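Local coordinates for protein type I modular polyketide synthase (Streptomyces albus subsp. albus, PDB 6IYT) that probably selects an ethylmalonyl extender unit from coenzyme A and loads it for polyketide assembly, as the acyltransferase domain of a salinomycin synthase module, at residues I46-A52 and A86-A92; L246-V252 and T316-H320. All coordinates share one frame; numbering follows the deposited sequence.

Interaction 1 of 2, residues I46-A52 and A86-A92; sequences IVSAKSA and AAFEHRA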
loop_
_atom_site.group_PDB
_atom_site.type_symbol
_atom_site.label_atom_id
_atom_site.label_comp_id
_atom_site.label_asym_id
_atom_site.label_seq_id
_atom_site.Cartn_x
_atom_site.Cartn_y
_atom_site.Cartn_z
ATOM N N ILE A 46 -0.113 -12.725 -20.654
ATOM C CA ILE A 46 1.064 -13.103 -19.898
ATOM C C ILE A 46 1.852 -14.140 -20.689
ATOM O O ILE A 46 1.278 -14.864 -21.465
ATOM C CB ILE A 46 0.751 -13.615 -18.482
ATOM C CG1 ILE A 46 0.109 -14.979 -18.520
ATOM C CG2 ILE A 46 -0.152 -12.628 -17.750
ATOM C CD1 ILE A 46 -0.081 -15.566 -17.157
ATOM N N VAL A 47 3.166 -13.969 -20.709
ATOM C CA VAL A 47 4.071 -14.861 -21.474
ATOM C C VAL A 47 5.250 -15.248 -20.596
ATOM O O VAL A 47 5.773 -14.409 -19.852
ATOM C CB VAL A 47 4.606 -14.126 -22.742
ATOM C CG1 VAL A 47 5.208 -15.096 -23.736
ATOM C CG2 VAL A 47 3.501 -13.342 -23.400
ATOM N N SER A 48 5.749 -16.486 -20.730
ATOM C CA SER A 48 6.918 -16.886 -19.984
ATOM C C SER A 48 7.692 -17.964 -20.697
ATOM O O SER A 48 7.157 -18.668 -21.577
ATOM C CB SER A 48 6.546 -17.366 -18.575
ATOM O OG SER A 48 5.807 -18.577 -18.616
ATOM N N ALA A 49 8.968 -18.024 -20.384
ATOM C CA ALA A 49 9.898 -18.977 -21.031
ATOM C C ALA A 49 11.096 -19.176 -20.117
ATOM O O ALA A 49 11.126 -18.649 -19.017
ATOM C CB ALA A 49 10.343 -18.436 -22.369
ATOM N N LYS A 50 12.050 -20.018 -20.536
ATOM C CA LYS A 50 13.125 -20.456 -19.631
ATOM C C LYS A 50 14.396 -19.639 -19.783
ATOM O O LYS A 50 15.320 -19.775 -18.987
ATOM C CB LYS A 50 13.446 -21.926 -19.861
ATOM C CG LYS A 50 12.260 -22.822 -19.646
ATOM C CD LYS A 50 12.652 -24.253 -19.840
ATOM C CE LYS A 50 11.455 -25.140 -20.067
ATOM N NZ LYS A 50 11.834 -26.549 -19.749
ATOM N N SER A 51 14.425 -18.755 -20.754
ATOM C CA SER A 51 15.574 -17.852 -20.944
ATOM C C SER A 51 15.122 -16.550 -21.574
ATOM O O SER A 51 14.028 -16.469 -22.130
ATOM C CB SER A 51 16.646 -18.519 -21.836
ATOM O OG SER A 51 16.276 -18.419 -23.211
ATOM N N ALA A 52 16.012 -15.553 -21.588
ATOM C CA ALA A 52 15.719 -14.278 -22.265
ATOM C C ALA A 52 15.372 -14.479 -23.721
ATOM O O ALA A 52 14.461 -13.832 -24.244
ATOM C CB ALA A 52 16.900 -13.329 -22.144
ATOM N N ALA A 86 2.135 -23.125 -18.557
ATOM C CA ALA A 86 3.054 -23.059 -17.405
ATOM C C ALA A 86 3.678 -21.665 -17.269
ATOM O O ALA A 86 4.123 -21.071 -18.257
ATOM C CB ALA A 86 4.151 -24.110 -17.540
ATOM N N ALA A 87 3.871 -21.233 -16.027
ATOM C CA ALA A 87 4.709 -20.071 -15.745
ATOM C C ALA A 87 6.174 -20.490 -15.531
ATOM O O ALA A 87 6.578 -20.830 -14.413
ATOM C CB ALA A 87 4.194 -19.335 -14.527
ATOM N N PHE A 88 6.996 -20.265 -16.553
ATOM C CA PHE A 88 8.428 -20.433 -16.441
ATOM C C PHE A 88 9.107 -19.149 -15.905
ATOM O O PHE A 88 8.430 -18.147 -15.584
ATOM C CB PHE A 88 9.002 -20.809 -17.796
ATOM C CG PHE A 88 8.476 -22.108 -18.330
ATOM C CD1 PHE A 88 8.515 -23.253 -17.552
ATOM C CD2 PHE A 88 7.946 -22.191 -19.608
ATOM C CE1 PHE A 88 7.939 -24.436 -18.009
ATOM C CE2 PHE A 88 7.450 -23.390 -20.099
ATOM C CZ PHE A 88 7.443 -24.514 -19.293
ATOM N N GLU A 89 10.435 -19.193 -15.798
ATOM C CA GLU A 89 11.210 -18.217 -15.015
ATOM C C GLU A 89 11.227 -16.784 -15.594
ATOM O O GLU A 89 11.181 -15.800 -14.831
ATOM C CB GLU A 89 12.657 -18.747 -14.826
ATOM C CG GLU A 89 13.606 -17.829 -14.053
ATOM C CD GLU A 89 15.020 -18.439 -13.837
ATOM O OE1 GLU A 89 15.443 -19.301 -14.627
ATOM O OE2 GLU A 89 15.732 -17.992 -12.919
ATOM N N HIS A 90 11.383 -16.654 -16.909
ATOM C CA HIS A 90 11.479 -15.345 -17.552
ATOM C C HIS A 90 10.084 -14.952 -18.036
ATOM O O HIS A 90 9.433 -15.715 -18.790
ATOM C CB HIS A 90 12.435 -15.398 -18.749
ATOM C CG HIS A 90 13.870 -15.609 -18.368
ATOM N ND1 HIS A 90 14.814 -14.613 -18.477
ATOM C CD2 HIS A 90 14.484 -16.642 -17.745
ATOM C CE1 HIS A 90 15.972 -15.055 -18.008
ATOM N NE2 HIS A 90 15.794 -16.277 -17.547
ATOM N N ARG A 91 9.637 -13.765 -17.641
ATOM C CA ARG A 91 8.215 -13.448 -17.715
ATOM C C ARG A 91 7.984 -12.071 -18.269
ATOM O O ARG A 91 8.764 -11.171 -18.049
ATOM C CB ARG A 91 7.596 -13.570 -16.315
ATOM C CG ARG A 91 7.614 -14.984 -15.762
ATOM C CD ARG A 91 7.061 -15.027 -14.352
ATOM N NE ARG A 91 7.145 -16.360 -13.829
ATOM C CZ ARG A 91 6.574 -16.801 -12.713
ATOM N NH1 ARG A 91 5.954 -15.971 -11.884
ATOM N NH2 ARG A 91 6.800 -18.079 -12.323
ATOM N N ALA A 92 6.899 -11.919 -19.017
ATOM C CA ALA A 92 6.457 -10.619 -19.461
ATOM C C ALA A 92 4.955 -10.533 -19.447
ATOM O O ALA A 92 4.258 -11.551 -19.624
ATOM C CB ALA A 92 6.982 -10.314 -20.849
HETATM O O HOH W 1 4.932 -20.560 -20.959
HETATM O O HOH W 2 14.710 -21.041 -16.585
#

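Interaction 2 of 2, residues L246-V252 and T316-H320; sequences LVGKGAV and TVASH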
loop_
_atom_site.group_PDB
_atom_site.type_symbol
_atom_site.label_atom_id
_atom_site.label_comp_id
_atom_site.label_asym_id
_atom_site.label_seq_id
_atom_site.Cartn_x
_atom_site.Cartn_y
_atom_site.Cartn_z
ATOM N N LEU A 246 -4.392 19.236 18.003
ATOM C CA LEU A 246 -3.056 19.348 17.474
ATOM C C LEU A 246 -2.906 20.099 16.131
ATOM O O LEU A 246 -1.820 20.436 15.752
ATOM C CB LEU A 246 -2.445 17.947 17.316
ATOM C CG LEU A 246 -2.265 17.113 18.570
ATOM C CD1 LEU A 246 -1.615 15.774 18.301
ATOM C CD2 LEU A 246 -1.419 17.905 19.562
ATOM N N VAL A 247 -4.003 20.310 15.424
ATOM C CA VAL A 247 -3.884 20.937 14.101
ATOM C C VAL A 247 -3.387 22.385 14.263
ATOM O O VAL A 247 -3.799 23.079 15.200
ATOM C CB VAL A 247 -5.211 20.903 13.327
ATOM C CG1 VAL A 247 -5.154 21.824 12.122
ATOM C CG2 VAL A 247 -5.514 19.499 12.891
ATOM N N GLY A 248 -2.341 22.725 13.523
ATOM C CA GLY A 248 -1.708 24.041 13.643
ATOM C C GLY A 248 -0.503 24.060 14.577
ATOM O O GLY A 248 0.327 24.954 14.510
ATOM N N LYS A 249 -0.438 23.111 15.485
ATOM C CA LYS A 249 0.614 23.112 16.512
ATOM C C LYS A 249 1.850 22.343 16.078
ATOM O O LYS A 249 2.879 22.361 16.771
ATOM C CB LYS A 249 0.063 22.552 17.801
ATOM C CG LYS A 249 -1.122 23.361 18.312
ATOM C CD LYS A 249 -1.622 22.874 19.638
ATOM C CE LYS A 249 -2.620 23.863 20.223
ATOM N NZ LYS A 249 -3.884 23.202 20.653
ATOM N N GLY A 250 1.739 21.612 14.967
ATOM C CA GLY A 250 2.813 20.743 14.528
ATOM C C GLY A 250 2.460 19.992 13.277
ATOM O O GLY A 250 1.325 20.018 12.843
ATOM N N ALA A 251 3.463 19.342 12.689
ATOM C CA ALA A 251 3.266 18.459 11.596
ATOM C C ALA A 251 4.434 17.459 11.553
ATOM O O ALA A 251 5.259 17.400 12.484
ATOM C CB ALA A 251 3.159 19.247 10.305
ATOM N N VAL A 252 4.459 16.624 10.527
ATOM C CA VAL A 252 5.557 15.695 10.310
ATOM C C VAL A 252 6.117 15.856 8.886
ATOM O O VAL A 252 5.377 16.048 7.980
ATOM C CB VAL A 252 5.094 14.244 10.411
ATOM C CG1 VAL A 252 6.190 13.262 10.075
ATOM C CG2 VAL A 252 4.529 13.964 11.781
ATOM N N THR A 316 -0.667 16.407 8.169
ATOM C CA THR A 316 -0.190 15.760 9.373
ATOM C C THR A 316 -0.171 16.737 10.537
ATOM O O THR A 316 -0.158 17.976 10.346
ATOM C CB THR A 316 1.202 15.197 9.198
ATOM O OG1 THR A 316 2.083 16.232 8.719
ATOM C CG2 THR A 316 1.169 14.006 8.203
ATOM N N VAL A 317 -0.323 16.182 11.724
ATOM C CA VAL A 317 -0.019 16.880 12.984
ATOM C C VAL A 317 1.241 16.272 13.570
ATOM O O VAL A 317 1.722 15.278 13.071
ATOM C CB VAL A 317 -1.164 16.739 14.003
ATOM C CG1 VAL A 317 -2.430 17.449 13.518
ATOM C CG2 VAL A 317 -1.405 15.269 14.403
ATOM N N ALA A 318 1.719 16.808 14.686
ATOM C CA ALA A 318 2.954 16.303 15.289
ATOM C C ALA A 318 2.638 15.168 16.243
ATOM O O ALA A 318 2.838 15.281 17.446
ATOM C CB ALA A 318 3.707 17.430 16.023
ATOM N N SER A 319 2.142 14.063 15.707
ATOM C CA SER A 319 2.122 12.813 16.441
ATOM C C SER A 319 3.557 12.312 16.584
ATOM O O SER A 319 4.496 12.921 16.059
ATOM C CB SER A 319 1.249 11.776 15.706
ATOM O OG SER A 319 1.467 11.857 14.315
ATOM N N HIS A 320 3.742 11.281 17.379
ATOM C CA HIS A 320 5.024 10.604 17.484
ATOM C C HIS A 320 6.083 11.508 18.126
ATOM O O HIS A 320 7.263 11.394 17.831
ATOM C CB HIS A 320 5.501 10.117 16.099
ATOM C CG HIS A 320 4.535 9.199 15.429
ATOM N ND1 HIS A 320 4.187 7.983 15.972
ATOM C CD2 HIS A 320 3.682 9.401 14.395
ATOM C CE1 HIS A 320 3.238 7.427 15.238
ATOM N NE2 HIS A 320 2.870 8.291 14.321
HETATM O O HOH W 3 0.603 19.013 16.259
#

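Interaction 1 of 2, residues I46-A52 and A86-A92
Ala86 meets Ser48 through a water, which donates to both backbone carbonyls and so closes the start of 86-92 against strand 43-49. At Phe88 the backbone N gives its hydrogen to Ser48 OG (2.9 Å, N-H...O angle 152°); chi1 of 67° sets that hydroxyl between the N and carbonyl carbon of Ser48, turned toward the incoming loop. The Phe88 ring is sandwiched: Ala86 CB covers one face near the rim, while Lys50 CE lies over the centre of the opposite face, 4.1 Å from the ring centroid, as a CH-pi contact. Glu89 OE1 is joined to Lys50 O by a second water. The extra residue at Glu89-His90 opposite Ala49 makes a classic beta bulge, and His90 N bonds Ala49 O at 2.9 Å. The His90 ring lays one face on the Ser51-Ala52 peptide, with CG 3.6 Å from Ser51 C. With its chain extended from CG to NE, Arg91 gives NE-H to Phe88 O (2.8 Å, 168°), and its CG touches Ser48 CB. Val47 N to Ala92 O and Ala92 N to Val47 O, both 2.9 Å, make a hydrogen-bonded pair. Backbone bonds thus fix the antiparallel register, while the Ser48 hydroxyl and two waters tie in the irregular lead-in.

Interaction 2 of 2, residues L246-V252 and T316-H320
Val317 supplies most of the apolar contact, pressing its branches against Leu246 and Val247. Val317 CB sits 3.8 Å from Leu246 CB, and CG2 reaches Leu246 CD1; CG1, placed anti to the carbonyl carbon by a chi1 of -66°, meets Val247 CG2 at 3.8 Å. Both pairs cross at about a right angle, and Ile181 of helix 181-200 also packs on the two valines. Farther along, Val252 CG2 closes to 3.4 Å from Val317 O, and Ala318 CB rests 3.7 Å from Gly250 CA. Direct hydrogen bonding across the contact is a single link: Val252 N donates to Thr316 OG1 (3.0 Å, 167°), and this hydroxyl is also bonded to Ile313 O. A CA-H...O contact joins Val317 CA to Gly250 O, with an angle at H of 155°. The water-mediated link uses one molecule that donates to Leu246 O and accepts from Ala318 N. Ala318 centres an inverse gamma turn, and two residues on, His320 NE2 bonds the OG of Ser213, in a GxSxG sequence that probably forms the nucleophile elbow, consistent with the Ser-His pair of an acyltransferase active site.

Overall arrangement
The two contacts lie on opposite sides of the chain's centre, with centres 49 Å apart and nearest atoms about 36 Å apart, and they share no helix or strand. Interaction 1 is partly buried and joins neighbouring strands of the three-stranded antiparallel sheet in the CurL-like region; its 529 Å² of buried surface comes with five direct hydrogen bonds, and its exposed residues gather at the loop end. Interaction 2 is a buried contact in the acyltransferase region, setting the loop before strand 251-255 and the first residues of that strand against an irregular loop. It buries 419 Å² with one direct hydrogen bond, its side-chain contacts are largely apolar, and its loop carries the probable catalytic His320, bonded to Ser213.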